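P450 epoxidase (Sorangium cellulosum, PDB 1Q5D) is a cytochrome P450, a heme protein of the largely helical P450 fold that carries its iron porphyrin in a buried pocket. Local coordinates at residues A60-E65 and L328-A333; G337-R342 and T352-A357. All coordinates share one frame; numbering follows the deposited sequence.

Contact 1: residues A60-E65 and L328-A333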
loop_
_atom_site.group_PDB
_atom_site.type_symbol
_atom_site.label_atom_id
_atom_site.label_comp_id
_atom_site.label_asym_id
_atom_site.label_seq_id
_atom_site.Cartn_x
_atom_site.Cartn_y
_atom_site.Cartn_z
ATOM N N ALA A 60 2.505 -17.180 -9.579
ATOM C CA ALA A 60 3.621 -18.125 -9.523
ATOM C C ALA A 60 4.919 -17.452 -9.102
ATOM O O ALA A 60 5.650 -17.965 -8.257
ATOM C CB ALA A 60 3.792 -18.831 -10.860
ATOM N N VAL A 61 5.190 -16.283 -9.679
ATOM C CA VAL A 61 6.415 -15.546 -9.386
ATOM C C VAL A 61 6.533 -15.162 -7.903
ATOM O O VAL A 61 7.625 -15.175 -7.337
ATOM C CB VAL A 61 6.548 -14.296 -10.283
ATOM C CG1 VAL A 61 7.615 -13.352 -9.755
ATOM C CG2 VAL A 61 6.873 -14.717 -11.709
ATOM N N PHE A 62 5.418 -14.816 -7.276
ATOM C CA PHE A 62 5.431 -14.503 -5.848
ATOM C C PHE A 62 6.141 -15.617 -5.076
ATOM O O PHE A 62 6.875 -15.360 -4.120
ATOM C CB PHE A 62 3.999 -14.330 -5.318
ATOM C CG PHE A 62 3.470 -12.917 -5.400
ATOM C CD1 PHE A 62 3.970 -11.918 -4.579
ATOM C CD2 PHE A 62 2.451 -12.598 -6.283
ATOM C CE1 PHE A 62 3.468 -10.626 -4.646
ATOM C CE2 PHE A 62 1.953 -11.313 -6.367
ATOM C CZ PHE A 62 2.456 -10.327 -5.544
ATOM N N ARG A 63 5.931 -16.855 -5.512
ATOM C CA ARG A 63 6.459 -18.025 -4.824
ATOM C C ARG A 63 7.611 -18.716 -5.558
ATOM O O ARG A 63 7.904 -19.887 -5.302
ATOM C CB ARG A 63 5.328 -19.023 -4.578
ATOM C CG ARG A 63 4.375 -18.583 -3.486
ATOM C CD ARG A 63 5.053 -18.334 -2.147
ATOM N NE ARG A 63 4.829 -19.438 -1.217
ATOM C CZ ARG A 63 3.654 -19.729 -0.671
ATOM N NH1 ARG A 63 2.581 -18.995 -0.957
ATOM N NH2 ARG A 63 3.546 -20.759 0.161
ATOM N N ASP A 64 8.265 -17.997 -6.465
ATOM C CA ASP A 64 9.354 -18.568 -7.254
ATOM C C ASP A 64 10.698 -18.038 -6.760
ATOM O O ASP A 64 11.040 -16.883 -6.999
ATOM C CB ASP A 64 9.160 -18.217 -8.727
ATOM C CG ASP A 64 10.075 -19.006 -9.648
ATOM O OD1 ASP A 64 9.628 -19.336 -10.766
ATOM O OD2 ASP A 64 11.249 -19.328 -9.350
ATOM N N GLU A 65 11.464 -18.884 -6.074
ATOM C CA GLU A 65 12.700 -18.435 -5.436
ATOM C C GLU A 65 13.767 -17.986 -6.433
ATOM O O GLU A 65 14.767 -17.385 -6.046
ATOM C CB GLU A 65 13.261 -19.508 -4.498
ATOM C CG GLU A 65 12.793 -19.363 -3.058
ATOM C CD GLU A 65 11.560 -20.198 -2.766
ATOM O OE1 GLU A 65 11.306 -20.510 -1.581
ATOM O OE2 GLU A 65 10.842 -20.552 -3.727
ATOM N N LEU A 328 5.146 -7.309 -11.797
ATOM C CA LEU A 328 3.936 -8.110 -11.708
ATOM C C LEU A 328 2.794 -7.144 -11.883
ATOM O O LEU A 328 2.591 -6.300 -11.020
ATOM C CB LEU A 328 3.864 -8.750 -10.314
ATOM C CG LEU A 328 4.712 -10.002 -10.099
ATOM C CD1 LEU A 328 6.088 -9.924 -10.735
ATOM C CD2 LEU A 328 4.829 -10.384 -8.627
ATOM N N LEU A 329 2.075 -7.223 -13.007
ATOM C CA LEU A 329 1.006 -6.261 -13.313
ATOM C C LEU A 329 -0.279 -6.570 -12.546
ATOM O O LEU A 329 -1.219 -7.136 -13.100
ATOM C CB LEU A 329 0.737 -6.177 -14.829
ATOM C CG LEU A 329 -0.120 -5.026 -15.362
ATOM C CD1 LEU A 329 0.403 -3.626 -14.929
ATOM C CD2 LEU A 329 -0.269 -5.088 -16.907
ATOM N N ILE A 330 -0.324 -6.144 -11.282
ATOM C CA ILE A 330 -1.399 -6.529 -10.367
ATOM C C ILE A 330 -2.820 -6.206 -10.799
ATOM O O ILE A 330 -3.678 -7.072 -10.715
ATOM C CB ILE A 330 -1.143 -5.988 -8.928
ATOM C CG1 ILE A 330 0.200 -6.479 -8.375
ATOM C CG2 ILE A 330 -2.301 -6.328 -8.008
ATOM C CD1 ILE A 330 0.385 -7.962 -8.349
ATOM N N PRO A 331 -3.104 -4.975 -11.227
ATOM C CA PRO A 331 -4.466 -4.628 -11.637
ATOM C C PRO A 331 -4.923 -5.457 -12.830
ATOM O O PRO A 331 -6.118 -5.636 -13.006
ATOM C CB PRO A 331 -4.362 -3.150 -12.037
ATOM C CG PRO A 331 -3.122 -2.690 -11.420
ATOM C CD PRO A 331 -2.179 -3.835 -11.344
ATOM N N SER A 332 -3.975 -5.955 -13.612
ATOM C CA SER A 332 -4.285 -6.800 -14.758
ATOM C C SER A 332 -4.581 -8.237 -14.329
ATOM O O SER A 332 -5.611 -8.809 -14.687
ATOM C CB SER A 332 -3.121 -6.816 -15.745
ATOM O OG SER A 332 -3.423 -7.694 -16.837
ATOM N N ALA A 333 -3.663 -8.811 -13.573
ATOM C CA ALA A 333 -3.834 -10.166 -13.068
ATOM C C ALA A 333 -5.175 -10.281 -12.332
ATOM O O ALA A 333 -5.821 -11.329 -12.364
ATOM C CB ALA A 333 -2.656 -10.524 -12.137
#
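Leu328 reaches across to both Val61 and Phe62 and splits the work between its two methyls. CD2 sits over one face of the Phe62 ring. Leu328 CD2 is 3.9 Å from the centroid of the Phe62 ring, its approach tilted 14° from the perpendicular and shifted toward the rim on the side of CE2. This is a CH-pi contact, and the nearest ring atom, Phe62 CE2, is 3.8 Å from Leu328 CD2. Leu328 CD1 meets Val61 CG1 at 3.9 Å. Val61 offers that methyl because CG1 is anti to the backbone N (chi1 166°), while CG2 lies anti to the carbonyl carbon. In Leu328, CG stands anti to its own carbonyl carbon (chi1 -80°), and the fork opens toward the helix.

Ile330 adds a lighter touch. Ile330 CD1 comes to the edge of the Phe62 ring, near the ring plane, 4.2 Å from Phe62 CE2. The two side chains run at about a right angle. The ring is therefore met on a face by one aliphatic chain and at an edge by another.

No hydrogen bond joins the segments, and all four touching residues are buried. Thr305 and Arg307 of strand 304-309 also touch the Phe62 side chain, and Tyr315 touches Val61. Phe62 belongs to the heme pocket, and its side chain comes about 4 Å from the porphyrin at the nearest atoms. Helix 55-62 packs on strand 325-329 of the mixed P450 beta-sheet and on the start of helix 330-333, beside the heme.

Contact 2: residues G337-R342 and T352-A357. With HEM (protoporphyrin IX containing Fe), chain B.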
loop_
_atom_site.group_PDB
_atom_site.type_symbol
_atom_site.label_atom_id
_atom_site.label_comp_id
_atom_site.label_asym_id
_atom_site.label_seq_id
_atom_site.Cartn_x
_atom_site.Cartn_y
_atom_site.Cartn_z
ATOM N N GLY A 337 -9.958 -13.305 -16.364
ATOM C CA GLY A 337 -11.220 -14.029 -16.419
ATOM C C GLY A 337 -11.122 -15.531 -16.243
ATOM O O GLY A 337 -12.130 -16.211 -16.032
ATOM N N THR A 338 -9.922 -16.073 -16.326
ATOM C CA THR A 338 -9.764 -17.489 -16.042
ATOM C C THR A 338 -9.760 -17.742 -14.539
ATOM O O THR A 338 -9.772 -18.886 -14.102
ATOM C CB THR A 338 -8.503 -18.073 -16.698
ATOM O OG1 THR A 338 -7.333 -17.495 -16.108
ATOM C CG2 THR A 338 -8.421 -17.667 -18.163
ATOM N N VAL A 339 -9.765 -16.671 -13.748
ATOM C CA VAL A 339 -9.676 -16.823 -12.299
ATOM C C VAL A 339 -10.876 -16.221 -11.570
ATOM O O VAL A 339 -11.400 -16.811 -10.629
ATOM C CB VAL A 339 -8.347 -16.256 -11.752
ATOM C CG1 VAL A 339 -8.363 -16.219 -10.235
ATOM C CG2 VAL A 339 -7.170 -17.092 -12.244
ATOM N N PHE A 340 -11.308 -15.044 -11.999
ATOM C CA PHE A 340 -12.487 -14.411 -11.427
ATOM C C PHE A 340 -13.557 -14.362 -12.502
ATOM O O PHE A 340 -13.317 -13.830 -13.582
ATOM C CB PHE A 340 -12.168 -12.989 -10.919
ATOM C CG PHE A 340 -10.950 -12.921 -10.024
ATOM C CD1 PHE A 340 -11.064 -13.155 -8.656
ATOM C CD2 PHE A 340 -9.699 -12.633 -10.550
ATOM C CE1 PHE A 340 -9.965 -13.107 -7.838
ATOM C CE2 PHE A 340 -8.577 -12.600 -9.739
ATOM C CZ PHE A 340 -8.713 -12.829 -8.368
ATOM N N SER A 341 -14.728 -14.931 -12.212
ATOM C CA SER A 341 -15.848 -14.911 -13.146
ATOM C C SER A 341 -16.460 -13.535 -13.180
ATOM O O SER A 341 -16.554 -12.873 -12.145
ATOM C CB SER A 341 -16.920 -15.923 -12.729
ATOM O OG SER A 341 -16.485 -17.237 -13.018
ATOM N N ARG A 342 -16.898 -13.114 -14.364
ATOM C CA ARG A 342 -17.370 -11.754 -14.569
ATOM C C ARG A 342 -16.379 -10.762 -13.950
ATOM O O ARG A 342 -16.756 -9.937 -13.114
ATOM C CB ARG A 342 -18.763 -11.560 -13.967
ATOM C CG ARG A 342 -19.832 -12.489 -14.553
ATOM C CD ARG A 342 -21.244 -12.140 -14.120
ATOM N NE ARG A 342 -21.255 -11.689 -12.735
ATOM C CZ ARG A 342 -22.198 -10.926 -12.201
ATOM N NH1 ARG A 342 -23.228 -10.533 -12.934
ATOM N NH2 ARG A 342 -22.108 -10.553 -10.929
ATOM N N THR A 352 -13.384 -13.629 -2.850
ATOM C CA THR A 352 -12.221 -12.783 -3.172
ATOM C C THR A 352 -10.926 -13.428 -2.727
ATOM O O THR A 352 -9.882 -12.766 -2.726
ATOM C CB THR A 352 -12.320 -11.409 -2.488
ATOM O OG1 THR A 352 -12.408 -11.602 -1.072
ATOM C CG2 THR A 352 -13.602 -10.698 -2.848
ATOM N N SER A 353 -10.983 -14.713 -2.353
ATOM C CA SER A 353 -9.829 -15.425 -1.794
ATOM C C SER A 353 -8.601 -15.340 -2.682
ATOM O O SER A 353 -7.472 -15.270 -2.191
ATOM C CB SER A 353 -10.139 -16.923 -1.595
ATOM O OG SER A 353 -11.205 -17.130 -0.682
ATOM N N ALA A 354 -8.816 -15.397 -3.992
ATOM C CA ALA A 354 -7.693 -15.427 -4.932
ATOM C C ALA A 354 -7.067 -14.045 -5.176
ATOM O O ALA A 354 -6.038 -13.936 -5.841
ATOM C CB ALA A 354 -8.119 -16.068 -6.263
ATOM N N SER A 355 -7.671 -12.991 -4.646
ATOM C CA SER A 355 -7.071 -11.653 -4.813
ATOM C C SER A 355 -5.617 -11.641 -4.320
ATOM O O SER A 355 -5.329 -12.181 -3.260
ATOM C CB SER A 355 -7.913 -10.594 -4.114
ATOM O OG SER A 355 -7.290 -9.310 -4.188
ATOM N N LEU A 356 -4.707 -11.050 -5.096
ATOM C CA LEU A 356 -3.280 -10.949 -4.721
ATOM C C LEU A 356 -2.928 -9.541 -4.209
ATOM O O LEU A 356 -1.746 -9.212 -3.999
ATOM C CB LEU A 356 -2.369 -11.267 -5.928
ATOM C CG LEU A 356 -2.522 -12.615 -6.638
ATOM C CD1 LEU A 356 -1.942 -12.584 -8.056
ATOM C CD2 LEU A 356 -1.840 -13.692 -5.836
ATOM N N ALA A 357 -3.958 -8.733 -4.006
ATOM C CA ALA A 357 -3.834 -7.325 -3.594
ATOM C C ALA A 357 -2.878 -7.104 -2.411
ATOM O O ALA A 357 -2.183 -6.082 -2.349
ATOM C CB ALA A 357 -5.216 -6.742 -3.308
HETATM C CHA HEM B . 4.058 -5.449 1.824
HETATM C CHB HEM B . -0.108 -4.074 -0.170
HETATM C CHC HEM B . -1.308 -1.768 3.938
HETATM C CHD HEM B . 3.082 -2.647 5.685
HETATM C C1A HEM B . 2.995 -5.351 0.966
HETATM C C2A HEM B . 2.864 -6.033 -0.301
HETATM C C3A HEM B . 1.721 -5.639 -0.863
HETATM C C4A HEM B . 1.088 -4.702 0.036
HETATM C CMA HEM B . 1.165 -6.115 -2.234
HETATM C CAA HEM B . 3.887 -7.038 -0.882
HETATM C CBA HEM B . 4.804 -6.348 -1.897
HETATM C CGA HEM B . 5.725 -7.383 -2.520
HETATM O O1A HEM B . 6.654 -6.995 -3.296
HETATM O O2A HEM B . 5.551 -8.601 -2.230
HETATM C C1B HEM B . -0.760 -3.345 0.781
HETATM C C2B HEM B . -2.075 -2.783 0.590
HETATM C C3B HEM B . -2.401 -2.138 1.699
HETATM C C4B HEM B . -1.316 -2.265 2.650
HETATM C CMB HEM B . -2.956 -2.866 -0.686
HETATM C CAB HEM B . -3.755 -1.423 1.851
HETATM C CBB HEM B . -3.947 -0.469 2.756
HETATM C C1C HEM B . -0.251 -1.831 4.795
HETATM C C2C HEM B . -0.212 -1.329 6.151
HETATM C C3C HEM B . 1.014 -1.578 6.622
HETATM C C4C HEM B . 1.768 -2.254 5.584
HETATM C CMC HEM B . -1.413 -0.642 6.856
HETATM C CAC HEM B . 1.638 -1.266 7.994
HETATM C CBC HEM B . 0.880 -0.901 9.024
HETATM C C1D HEM B . 3.761 -3.421 4.777
HETATM C C2D HEM B . 5.144 -3.771 4.919
HETATM C C3D HEM B . 5.455 -4.647 3.729
HETATM C C4D HEM B . 4.234 -4.718 2.975
HETATM C CMD HEM B . 6.091 -3.360 6.059
HETATM C CAD HEM B . 6.792 -5.335 3.402
HETATM C CBD HEM B . 6.586 -6.811 3.764
HETATM C CGD HEM B . 7.826 -7.613 3.457
HETATM O O1D HEM B . 8.525 -7.263 2.471
HETATM O O2D HEM B . 8.130 -8.595 4.198
HETATM N NA HEM B . 1.895 -4.542 1.152
HETATM N NB HEM B . -0.299 -3.025 2.060
HETATM N NC HEM B . 0.971 -2.373 4.488
HETATM N ND HEM B . 3.254 -3.984 3.619
HETATM FE FE HEM B . 1.371 -3.608 2.882
HETATM O O HOH W 1 2.207 -1.822 1.892
#
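Phe340 drives the rim of its ring into the turn at Ala354 and Ser355. Phe340 CZ lies 3.8 Å from Ala354 C, and Phe340 CE1 is equally close to Ala354 CB. The amide N of Ser355 lies in the ring plane, at the edge, 3.9 Å from Phe340 CZ. The chi1 of -50° puts CG anti to the carbonyl carbon and directs the ring at this backbone. Val339 CG1 lies over one face of the neighbouring ring and also meets Ala354 CB at 4.0 Å.

Residues Thr352 to Ser355 form a type I beta turn, closed by Ser355 N to Thr352 O at 2.9 Å. It belongs to the long loop between helices 330-333 and 368-385 that leads to the heme in the P450 fold. At the end of segment 352-357, Ala357 O approaches the heme methyl CMA at 3.4 Å. Arg296 makes a cation-pi contact with the Phe340 ring, and Tyr55 OH hydrogen-bonds Ala354 O.

Packing is close around the buried ring but thins quickly outward. Val339 and Ala354 are partly exposed. Thr338, Ser341 and Ser353 lie on the solvent side, where each touches a crystal neighbour.

Overall arrangement
Contact 1 and contact 2 have centres 13 Å apart. All of contact 1 precedes contact 2 along the chain. The segments of contact 1 are 263 residues apart at their closest ends, and they join helix 55-62 to the mixed sheet. Contact 2 is local, within the loop that follows helix 330-333. The two meet directly where Ala333 O packs 4.0 Å from Phe340 CE2. Helix 55-62 serves both, since its Tyr55 and His56 touch Val339. Phe62 of contact 1 and Ala357, on the second segment of contact 2, both belong to the heme pocket. Contact 1 thus borders the porphyrin itself, whereas the touching residues of contact 2 lie farther out on the loop that reaches it.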